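Local coordinates for protein glutamate--tRNA ligase (Elizabethkingia anophelis, PDB 6B1Z) that probably catalyses the ATP-dependent attachment of glutamate to its cognate tRNA, as a class I aminoacyl-tRNA synthetase with a separate anticodon-binding domain, at residues L70-M75 and F281-T286; G27-A32 and E305-M310; P234-H239 and F253-L258. All coordinates share one frame; numbering follows the deposited sequence. Where two conformers were deposited one is given.

Interaction 1. Residues L70-M75 and F281-T286; sequences LEWIGM and FPLNFT
Within the Schellman motif that ends helix 62-73, Trp72 turns its indole onto Pro282 and Leu283, in the loop that leads into strand 285-286 of the catalytic domain. The six-membered ring of the indole does the touching. Its CZ3 lies 4.2 Å from Pro282 CB, while the nearest polar atom, Pro282 O, stands 4.0 Å from the same CZ3. Next along the ring, CE3 meets the methyl Leu283 CD2 at 4.1 Å. Both neighbours approach the ring obliquely, and the Trp72 and Leu283 side chains run antiparallel past each other. With CG anti to the backbone N (chi1 176°), the indole is carried out from the helix toward the loop, and its five-membered ring with NE1 is held farther from the proline. The contact is apolar and small, burying 129 Å² in all.

Behind the tryptophan the helix closes tightly. Leu70 O accepts both Gly74 N, at 2.9 Å, and Met75 N, at 3.0 Å, the two donors reaching it from opposite faces of the carbonyl plane. Gly74 N also makes a weak bond of 3.2 Å to Glu71 O. Gly74 is the C-prime residue, and its positive phi of 95° is one that glycine adopts easily; the chain leaves the helix there, one residue past Ile73.

The loop is tied to the same helix by a hydrogen bond from Tyr65 OH to Leu283 O, and Leu283 also packs on Glu68 and Ala69. Pro282 pairs through its backbone with Arg298, a residue the indole also touches. Beyond Trp72 stands helix 304-312, where Phe307 meets the indole with the ring planes at about 35°.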
ATOM      1  N   LEU A  70       3.132  -0.525   9.335  1.00 19.52           N
ATOM      2  CA  LEU A  70       4.126   0.526   9.509  1.00 16.88           C
ATOM      3  C   LEU A  70       5.455  -0.049   9.983  1.00 20.05           C
ATOM      4  O   LEU A  70       6.518   0.395   9.533  1.00 21.56           O
ATOM      5  CB  LEU A  70       3.612   1.576  10.498  1.00 19.76           C
ATOM      6  CG  LEU A  70       2.372   2.368  10.097  1.00 18.92           C
ATOM      7  CD1 LEU A  70       1.980   3.279  11.254  1.00 20.87           C
ATOM      8  CD2 LEU A  70       2.660   3.174   8.827  1.00 20.64           C
ATOM      9  N   GLU A  71       5.414  -1.049  10.878  1.00 17.43           N
ATOM     10  CA  GLU A  71       6.644  -1.694  11.341  1.00 17.63           C
ATOM     11  C   GLU A  71       7.339  -2.440  10.205  1.00 22.71           C
ATOM     12  O   GLU A  71       8.574  -2.400  10.093  1.00 23.46           O
ATOM     13  CB  GLU A  71       6.325  -2.626  12.520  1.00 21.74           C
ATOM     14  CG  GLU A  71       5.959  -1.850  13.811  1.00 28.45           C
ATOM     15  CD  GLU A  71       5.254  -2.691  14.882  1.00 35.29           C
ATOM     16  OE1 GLU A  71       5.019  -3.895  14.657  1.00 40.29           O
ATOM     17  OE2 GLU A  71       4.930  -2.137  15.961  1.00 32.49           O
ATOM     18  N   TRP A  72       6.566  -3.121   9.351  1.00 19.18           N
ATOM     19  CA  TRP A  72       7.151  -3.854   8.232  1.00 18.53           C
ATOM     20  C   TRP A  72       7.907  -2.920   7.296  1.00 20.40           C
ATOM     21  O   TRP A  72       9.012  -3.248   6.834  1.00 23.47           O
ATOM     22  CB  TRP A  72       6.045  -4.608   7.470  1.00 20.91           C
ATOM     23  CG  TRP A  72       6.533  -5.338   6.235  1.00 19.66           C
ATOM     24  CD1 TRP A  72       7.468  -6.332   6.192  1.00 21.44           C
ATOM     25  CD2 TRP A  72       6.095  -5.147   4.878  1.00 16.67           C
ATOM     26  NE1 TRP A  72       7.653  -6.760   4.900  1.00 22.21           N
ATOM     27  CE2 TRP A  72       6.826  -6.044   4.074  1.00 18.36           C
ATOM     28  CE3 TRP A  72       5.166  -4.292   4.268  1.00 19.62           C
ATOM     29  CZ2 TRP A  72       6.655  -6.127   2.696  1.00 18.49           C
ATOM     30  CZ3 TRP A  72       5.002  -4.370   2.885  1.00 19.38           C
ATOM     31  CH2 TRP A  72       5.747  -5.279   2.119  1.00 17.66           C
ATOM     32  N   ILE A  73       7.329  -1.748   7.014  1.00 19.76           N
ATOM     33  CA  ILE A  73       7.939  -0.776   6.113  1.00 20.33           C
ATOM     34  C   ILE A  73       9.057   0.017   6.787  1.00 29.13           C
ATOM     35  O   ILE A  73       9.958   0.518   6.102  1.00 31.47           O
ATOM     36  CB  ILE A  73       6.841   0.148   5.566  1.00 23.27           C
ATOM     37  CG1 ILE A  73       5.833  -0.658   4.743  1.00 27.04           C
ATOM     38  CG2 ILE A  73       7.438   1.268   4.745  1.00 27.97           C
ATOM     39  CD1 ILE A  73       4.497   0.048   4.582  1.00 31.42           C
ATOM     40  N   GLY A  74       9.041   0.124   8.110  1.00 25.05           N
ATOM     41  CA  GLY A  74      10.077   0.848   8.820  1.00 30.09           C
ATOM     42  C   GLY A  74       9.744   2.295   9.133  1.00 29.45           C
ATOM     43  O   GLY A  74      10.643   3.144   9.127  1.00 30.50           O
ATOM     44  N   MET A  75       8.468   2.608   9.422  1.00 25.95           N
ATOM     45  CA  MET A  75       8.013   3.974   9.704  0.56 26.94           C
ATOM     46  C   MET A  75       7.253   3.986  11.032  1.00 37.02           C
ATOM     47  O   MET A  75       6.025   4.142  11.042  1.00 34.57           O
ATOM     48  CB  MET A  75       7.128   4.506   8.584  0.56 28.55           C
ATOM     49  CG  MET A  75       7.686   4.352   7.201  0.56 26.38           C
ATOM     50  SD  MET A  75       6.649   5.227   6.014  0.56 33.66           S
ATOM     51  CE  MET A  75       5.120   4.287   6.057  0.56 25.72           C
ATOM     52  N   PHE A 281      -3.318  -4.637  -0.611  1.00 21.76           N
ATOM     53  CA  PHE A 281      -3.016  -4.292   0.773  1.00 18.81           C
ATOM     54  C   PHE A 281      -1.573  -4.666   1.099  1.00 20.59           C
ATOM     55  O   PHE A 281      -1.045  -5.623   0.523  1.00 18.52           O
ATOM     56  CB  PHE A 281      -3.971  -5.035   1.718  1.00 17.64           C
ATOM     57  CG  PHE A 281      -5.423  -4.898   1.338  1.00 24.34           C
ATOM     58  CD1 PHE A 281      -5.970  -3.653   1.055  1.00 22.99           C
ATOM     59  CD2 PHE A 281      -6.228  -6.022   1.242  1.00 27.70           C
ATOM     60  CE1 PHE A 281      -7.312  -3.530   0.705  1.00 27.15           C
ATOM     61  CE2 PHE A 281      -7.571  -5.908   0.891  1.00 34.20           C
ATOM     62  CZ  PHE A 281      -8.106  -4.660   0.622  1.00 30.50           C
ATOM     63  N   PRO A 282      -0.903  -3.945   2.011  1.00 17.13           N
ATOM     64  CA  PRO A 282       0.489  -4.322   2.332  1.00 15.84           C
ATOM     65  C   PRO A 282       0.612  -5.703   2.955  1.00 17.23           C
ATOM     66  O   PRO A 282       1.577  -6.423   2.661  1.00 17.16           O
ATOM     67  CB  PRO A 282       0.945  -3.206   3.292  1.00 17.39           C
ATOM     68  CG  PRO A 282      -0.344  -2.658   3.880  1.00 15.73           C
ATOM     69  CD  PRO A 282      -1.338  -2.739   2.744  1.00 16.51           C
ATOM     70  N   LEU A 283      -0.348  -6.098   3.798  1.00 17.00           N
ATOM     71  CA  LEU A 283      -0.325  -7.363   4.518  1.00 17.34           C
ATOM     72  C   LEU A 283      -1.618  -8.116   4.253  1.00 18.11           C
ATOM     73  O   LEU A 283      -2.642  -7.526   3.890  1.00 19.76           O
ATOM     74  CB  LEU A 283      -0.173  -7.147   6.033  1.00 18.46           C
ATOM     75  CG  LEU A 283       0.785  -6.068   6.523  1.00 17.15           C
ATOM     76  CD1 LEU A 283       0.707  -5.943   8.049  1.00 24.06           C
ATOM     77  CD2 LEU A 283       2.206  -6.378   6.104  1.00 19.77           C
ATOM     78  N   ASN A 284      -1.566  -9.432   4.475  1.00 20.51           N
ATOM     79  CA  ASN A 284      -2.757 -10.270   4.419  1.00 19.55           C
ATOM     80  C   ASN A 284      -3.906  -9.650   5.206  1.00 22.33           C
ATOM     81  O   ASN A 284      -3.722  -9.211   6.344  1.00 26.83           O
ATOM     82  CB  ASN A 284      -2.451 -11.648   5.006  1.00 23.83           C
ATOM     83  CG  ASN A 284      -1.891 -12.616   3.992  1.00 28.37           C
ATOM     84  OD1 ASN A 284      -1.402 -12.223   2.940  1.00 25.40           O
ATOM     85  ND2 ASN A 284      -1.958 -13.901   4.313  1.00 29.58           N
ATOM     86  N   PHE A 285      -5.092  -9.622   4.598  1.00 21.20           N
ATOM     87  CA  PHE A 285      -6.311  -9.226   5.302  1.00 26.26           C
ATOM     88  C   PHE A 285      -7.417 -10.236   5.045  1.00 31.18           C
ATOM     89  O   PHE A 285      -7.796 -10.468   3.892  1.00 25.34           O
ATOM     90  CB  PHE A 285      -6.780  -7.837   4.877  1.00 23.47           C
ATOM     91  CG  PHE A 285      -8.050  -7.412   5.555  1.00 28.04           C
ATOM     92  CD1 PHE A 285      -8.047  -7.062   6.897  1.00 36.52           C
ATOM     93  CD2 PHE A 285      -9.249  -7.391   4.859  1.00 29.91           C
ATOM     94  CE1 PHE A 285      -9.225  -6.683   7.535  1.00 35.72           C
ATOM     95  CE2 PHE A 285     -10.433  -7.009   5.487  1.00 37.50           C
ATOM     96  CZ  PHE A 285     -10.418  -6.655   6.826  1.00 36.93           C
ATOM     97  N   THR A 286      -7.974 -10.791   6.121  1.00 30.01           N
ATOM     98  CA  THR A 286      -9.102 -11.713   6.040  1.00 36.11           C
ATOM     99  C   THR A 286     -10.388 -10.942   6.311  1.00 38.92           C
ATOM    100  O   THR A 286     -10.557 -10.373   7.394  1.00 38.23           O
ATOM    101  CB  THR A 286      -8.936 -12.856   7.039  1.00 38.23           C
ATOM    102  OG1 THR A 286      -7.705 -13.548   6.773  1.00 34.74           O
ATOM    103  CG2 THR A 286     -10.107 -13.829   6.936  1.00 42.38           C
TER

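Interaction 2. Residues G27-A32 and E305-M310; sequences GGVRTA and EAFINM
Two glycines, Gly27 and Gly28, lead helix 26-41 up to Val29, the one residue of this turn that touches Phe307 and Ile308 of helix 304-312. Both glycines keep ordinary helical angles: Gly27 O accepts Thr31 N at 3.0 Å and Gly28 O accepts Ala32 N, also at 3.0 Å. Val29 then makes the whole contact through one methyl. Its CG1, anti to the backbone N (chi1 174°), is 3.9 Å from Phe307 CE2 and equally 3.9 Å from Ile308 CD1, and so fits against two successive residues of the facing helix. Val29 and Phe307 reach toward each other from the two helices, and the methyl meets the ring obliquely. Ile308 instead passes across the valine at a slant: its CG1 branch runs anti to the backbone N, somewhat off the staggered value at -158°, and chi2 of 62° bends CD1 round toward Val29. Its other branch, CG2, lies between the backbone N and the carbonyl carbon.

The glycine pair closes the sequence HLGG, this family's form of the HIGH signature that class I synthetases carry at the start of this helix beside the ATP site. Val29, one step further on, therefore packs the signature helix against helix 304-312 inside the catalytic domain. Ile73 of helix 62-73 fills in beside them, touching Val29, Phe307 and Ile308 together.

Arg30 departs from the contact. Extended through its first two torsions, it runs away from helix 304-312 and hands NH1 to Leu314 O and NH2 to Ser257 O, so its guanidinium ties two backbone carbonyls to the helix. Thr31 comes next, its side chain on Leu256 of strand 252-256. Ala32 faces helix 62-73 and packs on Leu70.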
ATOM      1  N   GLY A  27      -3.206   3.960  -1.234  1.00 20.75           N
ATOM      2  CA  GLY A  27      -3.290   5.384  -0.947  1.00 20.63           C
ATOM      3  C   GLY A  27      -2.960   5.714   0.496  1.00 19.09           C
ATOM      4  O   GLY A  27      -2.307   6.721   0.780  1.00 17.06           O
ATOM      5  N   GLY A  28      -3.403   4.869   1.436  1.00 15.87           N
ATOM      6  CA  GLY A  28      -3.107   5.127   2.835  1.00 15.27           C
ATOM      7  C   GLY A  28      -1.643   4.922   3.180  1.00 15.10           C
ATOM      8  O   GLY A  28      -1.071   5.679   3.961  1.00 16.18           O
ATOM      9  N   VAL A  29      -1.016   3.901   2.589  1.00 16.24           N
ATOM     10  CA  VAL A  29       0.421   3.706   2.760  1.00 16.12           C
ATOM     11  C   VAL A  29       1.179   4.923   2.263  1.00 13.47           C
ATOM     12  O   VAL A  29       2.127   5.387   2.912  1.00 14.96           O
ATOM     13  CB  VAL A  29       0.874   2.439   2.017  1.00 16.43           C
ATOM     14  CG1 VAL A  29       2.411   2.308   2.059  1.00 17.78           C
ATOM     15  CG2 VAL A  29       0.198   1.210   2.621  1.00 18.62           C
ATOM     16  N   ARG A  30       0.775   5.454   1.102  1.00 15.16           N
ATOM     17  CA  ARG A  30       1.461   6.627   0.550  1.00 13.13           C
ATOM     18  C   ARG A  30       1.309   7.838   1.452  1.00 15.55           C
ATOM     19  O   ARG A  30       2.279   8.582   1.667  1.00 14.96           O
ATOM     20  CB  ARG A  30       0.970   6.953  -0.857  1.00 14.26           C
ATOM     21  CG  ARG A  30       1.836   8.048  -1.530  1.00 18.26           C
ATOM     22  CD  ARG A  30       1.306   8.518  -2.861  1.00 17.74           C
ATOM     23  NE  ARG A  30      -0.059   9.015  -2.741  1.00 18.97           N
ATOM     24  CZ  ARG A  30      -0.820   9.361  -3.771  1.00 16.02           C
ATOM     25  NH1 ARG A  30      -0.346   9.327  -5.017  1.00 16.84           N
ATOM     26  NH2 ARG A  30      -2.061   9.755  -3.541  1.00 19.71           N
ATOM     27  N   THR A  31       0.104   8.065   1.979  1.00 14.22           N
ATOM     28  CA  THR A  31      -0.094   9.185   2.893  1.00 13.80           C
ATOM     29  C   THR A  31       0.791   9.050   4.122  1.00 15.67           C
ATOM     30  O   THR A  31       1.478  10.005   4.521  1.00 15.20           O
ATOM     31  CB  THR A  31      -1.565   9.285   3.284  1.00 13.35           C
ATOM     32  OG1 THR A  31      -2.318   9.658   2.123  1.00 16.16           O
ATOM     33  CG2 THR A  31      -1.736  10.353   4.383  1.00 16.83           C
ATOM     34  N   ALA A  32       0.804   7.859   4.735  1.00 15.52           N
ATOM     35  CA  ALA A  32       1.677   7.627   5.879  1.00 13.96           C
ATOM     36  C   ALA A  32       3.141   7.869   5.523  1.00 15.74           C
ATOM     37  O   ALA A  32       3.875   8.485   6.302  1.00 15.35           O
ATOM     38  CB  ALA A  32       1.491   6.194   6.404  1.00 15.06           C
ATOM     39  N   GLU A 305      11.635  -2.673   1.191  1.00 17.25           N
ATOM     40  CA  GLU A 305      12.381  -1.548   0.644  1.00 16.59           C
ATOM     41  C   GLU A 305      11.969  -1.254  -0.789  1.00 17.84           C
ATOM     42  O   GLU A 305      11.928  -0.087  -1.200  1.00 17.83           O
ATOM     43  CB  GLU A 305      13.875  -1.835   0.699  1.00 18.30           C
ATOM     44  CG  GLU A 305      14.401  -2.065   2.110  1.00 24.24           C
ATOM     45  CD  GLU A 305      14.248  -3.508   2.596  1.00 33.12           C
ATOM     46  OE1 GLU A 305      13.693  -4.383   1.869  1.00 25.12           O
ATOM     47  OE2 GLU A 305      14.713  -3.769   3.732  1.00 40.79           O
ATOM     48  N   ALA A 306      11.678  -2.305  -1.566  1.00 16.09           N
ATOM     49  CA  ALA A 306      11.230  -2.109  -2.944  1.00 14.44           C
ATOM     50  C   ALA A 306       9.802  -1.599  -2.979  1.00 15.50           C
ATOM     51  O   ALA A 306       9.475  -0.705  -3.772  1.00 16.86           O
ATOM     52  CB  ALA A 306      11.342  -3.418  -3.719  1.00 17.03           C
ATOM     53  N   PHE A 307       8.948  -2.164  -2.127  1.00 15.08           N
ATOM     54  CA  PHE A 307       7.563  -1.722  -2.022  1.00 16.98           C
ATOM     55  C   PHE A 307       7.467  -0.231  -1.711  1.00 17.85           C
ATOM     56  O   PHE A 307       6.739   0.505  -2.392  1.00 17.61           O
ATOM     57  CB  PHE A 307       6.857  -2.545  -0.948  1.00 16.55           C
ATOM     58  CG  PHE A 307       5.441  -2.094  -0.671  1.00 14.79           C
ATOM     59  CD1 PHE A 307       4.459  -2.237  -1.638  1.00 16.36           C
ATOM     60  CD2 PHE A 307       5.109  -1.550   0.564  1.00 15.51           C
ATOM     61  CE1 PHE A 307       3.148  -1.827  -1.382  1.00 17.75           C
ATOM     62  CE2 PHE A 307       3.810  -1.136   0.842  1.00 17.00           C
ATOM     63  CZ  PHE A 307       2.830  -1.283  -0.127  1.00 18.33           C
ATOM     64  N   ILE A 308       8.183   0.234  -0.680  1.00 17.65           N
ATOM     65  CA  ILE A 308       8.012   1.629  -0.284  1.00 16.86           C
ATOM     66  C   ILE A 308       8.699   2.576  -1.272  1.00 15.84           C
ATOM     67  O   ILE A 308       8.227   3.702  -1.484  1.00 16.54           O
ATOM     68  CB  ILE A 308       8.465   1.821   1.179  1.00 17.29           C
ATOM     69  CG1 ILE A 308       7.803   3.078   1.758  1.00 20.98           C
ATOM     70  CG2 ILE A 308       9.999   1.824   1.295  1.00 17.03           C
ATOM     71  CD1 ILE A 308       6.268   2.989   1.793  1.00 21.21           C
ATOM     72  N   ASN A 309       9.767   2.126  -1.947  1.00 16.04           N
ATOM     73  CA  ASN A 309      10.346   2.909  -3.038  1.00 15.57           C
ATOM     74  C   ASN A 309       9.313   3.109  -4.153  1.00 14.88           C
ATOM     75  O   ASN A 309       9.165   4.218  -4.695  1.00 16.49           O
ATOM     76  CB  ASN A 309      11.616   2.181  -3.541  1.00 17.06           C
ATOM     77  CG  ASN A 309      12.573   3.066  -4.365  1.00 16.30           C
ATOM     78  OD1 ASN A 309      13.736   2.701  -4.554  1.00 17.95           O
ATOM     79  ND2 ASN A 309      12.086   4.185  -4.906  1.00 19.35           N
ATOM     80  N   MET A 310       8.586   2.046  -4.497  1.00 14.96           N
ATOM     81  CA  MET A 310       7.556   2.142  -5.530  1.00 14.11           C
ATOM     82  C   MET A 310       6.448   3.109  -5.112  1.00 16.11           C
ATOM     83  O   MET A 310       6.026   3.977  -5.892  1.00 16.25           O
ATOM     84  CB  MET A 310       6.998   0.742  -5.805  1.00 15.72           C
ATOM     85  CG  MET A 310       5.853   0.692  -6.827  1.00 15.91           C
ATOM     86  SD  MET A 310       4.221   1.043  -6.123  1.00 17.83           S
ATOM     87  CE  MET A 310       3.951  -0.405  -5.127  1.00 17.59           C
TER

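Interaction 3. Residues P234-H239 and F253-L258; sequences PSMALH and FAHLSL. With EDO (1,2-ethanediol), chain R.
Ser257 N, just past the end of strand 252-256, gives its hydrogen to O1 of a bound 1,2-ethanediol at 2.8 Å and a fairly straight 164°; the diol, probably from the crystallisation liquor, is also bonded to His340 O and Ala342 O. Earlier on the strand, Phe253 and His255 receive Met236 from the first turn of helix 236-246. All three torsions of Met236 are near 180°, and the fully extended chain brings its sulfur and methyl to the two rings. Met236 CE lies 3.8 Å from Phe253 CD1, and Met236 SD stands 5.1 Å from the centroid of that ring, 32° off its normal, a Met-aromatic contact. The same SD is 3.7 Å from His255 CE1, again obliquely. His255 is fixed in turn by a hydrogen bond from ND1 to Asp183.

Ser235 O serves the helix start twice, accepting His239 N at 3.0 Å and lying over the centre of the His239 imidazole.

The contact lies within a beta-alpha-beta unit of the Rossmann-like catalytic domain, packing its helix on its second strand. Helix 236-246 links strands 225-229 and 252-256, which run parallel, and Leu256, along the strand, packs against helix 26-41.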
ATOM      1  N   PRO A 234     -13.145  18.428  -0.616  1.00 20.47           N
ATOM      2  CA  PRO A 234     -14.404  19.187  -0.566  1.00 20.80           C
ATOM      3  C   PRO A 234     -14.789  19.632   0.834  1.00 16.68           C
ATOM      4  O   PRO A 234     -15.646  20.519   0.957  1.00 20.16           O
ATOM      5  CB  PRO A 234     -15.433  18.209  -1.146  1.00 23.89           C
ATOM      6  CG  PRO A 234     -14.601  17.281  -2.021  1.00 23.77           C
ATOM      7  CD  PRO A 234     -13.333  17.102  -1.237  1.00 19.85           C
ATOM      8  N   SER A 235     -14.183  19.055   1.877  1.00 18.69           N
ATOM      9  CA  SER A 235     -14.435  19.434   3.266  1.00 16.99           C
ATOM     10  C   SER A 235     -13.447  20.460   3.807  1.00 16.03           C
ATOM     11  O   SER A 235     -13.568  20.866   4.976  1.00 15.54           O
ATOM     12  CB  SER A 235     -14.398  18.185   4.156  1.00 19.94           C
ATOM     13  OG  SER A 235     -15.385  17.265   3.733  1.00 24.13           O
ATOM     14  N   MET A 236     -12.453  20.857   3.015  1.00 15.70           N
ATOM     15  CA  MET A 236     -11.432  21.765   3.520  1.00 14.58           C
ATOM     16  C   MET A 236     -12.025  23.110   3.946  1.00 14.77           C
ATOM     17  O   MET A 236     -11.610  23.674   4.969  1.00 16.15           O
ATOM     18  CB  MET A 236     -10.340  21.949   2.467  1.00 16.47           C
ATOM     19  CG  MET A 236      -9.172  22.774   2.969  1.00 16.31           C
ATOM     20  SD  MET A 236      -7.933  22.968   1.669  1.00 19.92           S
ATOM     21  CE  MET A 236      -6.860  24.174   2.434  1.00 19.80           C
ATOM     22  N   ALA A 237     -12.981  23.645   3.176  1.00 16.29           N
ATOM     23  CA  ALA A 237     -13.599  24.911   3.561  1.00 16.74           C
ATOM     24  C   ALA A 237     -14.280  24.797   4.920  1.00 16.11           C
ATOM     25  O   ALA A 237     -14.119  25.669   5.781  1.00 14.55           O
ATOM     26  CB  ALA A 237     -14.598  25.360   2.485  1.00 15.76           C
ATOM     27  N   LEU A 238     -15.041  23.715   5.139  1.00 14.99           N
ATOM     28  CA  LEU A 238     -15.629  23.473   6.451  1.00 16.60           C
ATOM     29  C   LEU A 238     -14.565  23.458   7.537  1.00 13.76           C
ATOM     30  O   LEU A 238     -14.741  24.053   8.606  1.00 14.00           O
ATOM     31  CB  LEU A 238     -16.390  22.144   6.445  1.00 16.22           C
ATOM     32  CG  LEU A 238     -16.874  21.676   7.827  1.00 15.41           C
ATOM     33  CD1 LEU A 238     -17.947  22.633   8.398  1.00 17.66           C
ATOM     34  CD2 LEU A 238     -17.408  20.260   7.728  1.00 15.29           C
ATOM     35  N   HIS A 239     -13.464  22.753   7.300  1.00 14.10           N
ATOM     36  CA  HIS A 239     -12.457  22.631   8.348  1.00 13.83           C
ATOM     37  C   HIS A 239     -11.850  23.979   8.691  1.00 15.34           C
ATOM     38  O   HIS A 239     -11.672  24.298   9.875  1.00 14.10           O
ATOM     39  CB  HIS A 239     -11.389  21.631   7.914  1.00 15.01           C
ATOM     40  CG  HIS A 239     -11.951  20.267   7.687  1.00 18.14           C
ATOM     41  ND1 HIS A 239     -11.344  19.319   6.883  1.00 18.76           N
ATOM     42  CD2 HIS A 239     -13.095  19.702   8.139  1.00 15.96           C
ATOM     43  CE1 HIS A 239     -12.085  18.223   6.870  1.00 17.35           C
ATOM     44  NE2 HIS A 239     -13.142  18.421   7.640  1.00 16.63           N
ATOM     45  N   PHE A 253      -2.387  22.614   4.901  1.00 15.34           N
ATOM     46  CA  PHE A 253      -2.959  21.413   4.298  1.00 14.39           C
ATOM     47  C   PHE A 253      -2.240  21.060   3.008  1.00 17.58           C
ATOM     48  O   PHE A 253      -1.769  21.937   2.280  1.00 18.32           O
ATOM     49  CB  PHE A 253      -4.460  21.589   3.980  1.00 15.18           C
ATOM     50  CG  PHE A 253      -5.319  21.747   5.192  1.00 15.25           C
ATOM     51  CD1 PHE A 253      -5.472  22.996   5.780  1.00 16.07           C
ATOM     52  CD2 PHE A 253      -5.973  20.658   5.740  1.00 19.95           C
ATOM     53  CE1 PHE A 253      -6.253  23.149   6.911  1.00 18.19           C
ATOM     54  CE2 PHE A 253      -6.759  20.805   6.872  1.00 20.28           C
ATOM     55  CZ  PHE A 253      -6.901  22.056   7.451  1.00 20.05           C
ATOM     56  N   ALA A 254      -2.164  19.753   2.735  1.00 15.79           N
ATOM     57  CA  ALA A 254      -1.674  19.227   1.461  1.00 15.14           C
ATOM     58  C   ALA A 254      -2.556  18.053   1.074  1.00 16.54           C
ATOM     59  O   ALA A 254      -2.613  17.062   1.808  1.00 18.48           O
ATOM     60  CB  ALA A 254      -0.210  18.783   1.570  1.00 18.45           C
ATOM     61  N   HIS A 255      -3.237  18.152  -0.066  1.00 15.32           N
ATOM     62  CA  HIS A 255      -4.184  17.130  -0.500  1.00 16.65           C
ATOM     63  C   HIS A 255      -3.597  16.351  -1.669  1.00 20.48           C
ATOM     64  O   HIS A 255      -3.320  16.921  -2.732  1.00 19.38           O
ATOM     65  CB  HIS A 255      -5.529  17.753  -0.862  1.00 15.40           C
ATOM     66  CG  HIS A 255      -6.334  18.134   0.338  1.00 16.08           C
ATOM     67  ND1 HIS A 255      -6.144  19.325   1.015  1.00 16.00           N
ATOM     68  CD2 HIS A 255      -7.326  17.483   0.994  1.00 16.84           C
ATOM     69  CE1 HIS A 255      -6.987  19.387   2.033  1.00 17.31           C
ATOM     70  NE2 HIS A 255      -7.713  18.279   2.046  1.00 18.04           N
ATOM     71  N   LEU A 256      -3.412  15.049  -1.461  1.00 16.19           N
ATOM     72  CA  LEU A 256      -2.801  14.163  -2.441  1.00 15.72           C
ATOM     73  C   LEU A 256      -3.850  13.597  -3.393  1.00 17.22           C
ATOM     74  O   LEU A 256      -4.873  13.059  -2.958  1.00 20.48           O
ATOM     75  CB  LEU A 256      -2.080  13.030  -1.708  1.00 14.04           C
ATOM     76  CG  LEU A 256      -1.074  13.487  -0.648  1.00 15.69           C
ATOM     77  CD1 LEU A 256      -0.645  12.304   0.224  1.00 16.71           C
ATOM     78  CD2 LEU A 256       0.152  14.117  -1.319  1.00 18.32           C
ATOM     79  N   SER A 257      -3.588  13.703  -4.688  1.00 19.02           N
ATOM     80  CA  SER A 257      -4.542  13.222  -5.680  1.00 20.68           C
ATOM     81  C   SER A 257      -4.627  11.699  -5.647  1.00 19.57           C
ATOM     82  O   SER A 257      -3.633  11.012  -5.402  1.00 20.26           O
ATOM     83  CB  SER A 257      -4.138  13.714  -7.072  1.00 24.09           C
ATOM     84  OG  SER A 257      -4.163  15.140  -7.098  1.00 24.22           O
ATOM     85  N   LEU A 258      -5.830  11.172  -5.884  1.00 20.80           N
ATOM     86  CA  LEU A 258      -6.032   9.726  -5.841  1.00 21.61           C
ATOM     87  C   LEU A 258      -5.163   9.023  -6.879  1.00 20.60           C
ATOM     88  O   LEU A 258      -4.951   9.528  -7.983  1.00 25.65           O
ATOM     89  CB  LEU A 258      -7.510   9.399  -6.085  1.00 27.40           C
ATOM     90  CG  LEU A 258      -8.462   9.953  -5.018  1.00 29.69           C
ATOM     91  CD1 LEU A 258      -9.914   9.686  -5.403  1.00 44.12           C
ATOM     92  CD2 LEU A 258      -8.153   9.371  -3.653  1.00 31.54           C
TER
HETATM   93  C1  EDO R 617      -0.359  13.113  -5.234  1.00 20.67           C
HETATM   94  O1  EDO R 617      -0.990  14.380  -5.494  1.00 23.28           O
HETATM   95  C2  EDO R 617       0.433  12.702  -6.468  1.00 19.62           C
HETATM   96  O2  EDO R 617      -0.506  12.407  -7.513  1.00 24.60           O

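How the interactions relate
All three contacts lie in the catalytic domain and are nested along the chain: residues 27-32 and 305-310 close the longest loop, interaction 1 sits inside it, and interaction 3, joining segments only 14 residues apart, lies inside both. Interactions 1 and 2 are neighbours, their centres 10 Å apart, and form one continuous apolar core among helices 26-41, 62-73 and 304-312. Interaction 3 is about 20 Å from interaction 2, centre to centre, yet helix 26-41 spans the gap. The signature helix thus links the parallel strands of the Rossmann-like domain, which in class I synthetases carries the ATP site, to elements from much later in the sequence.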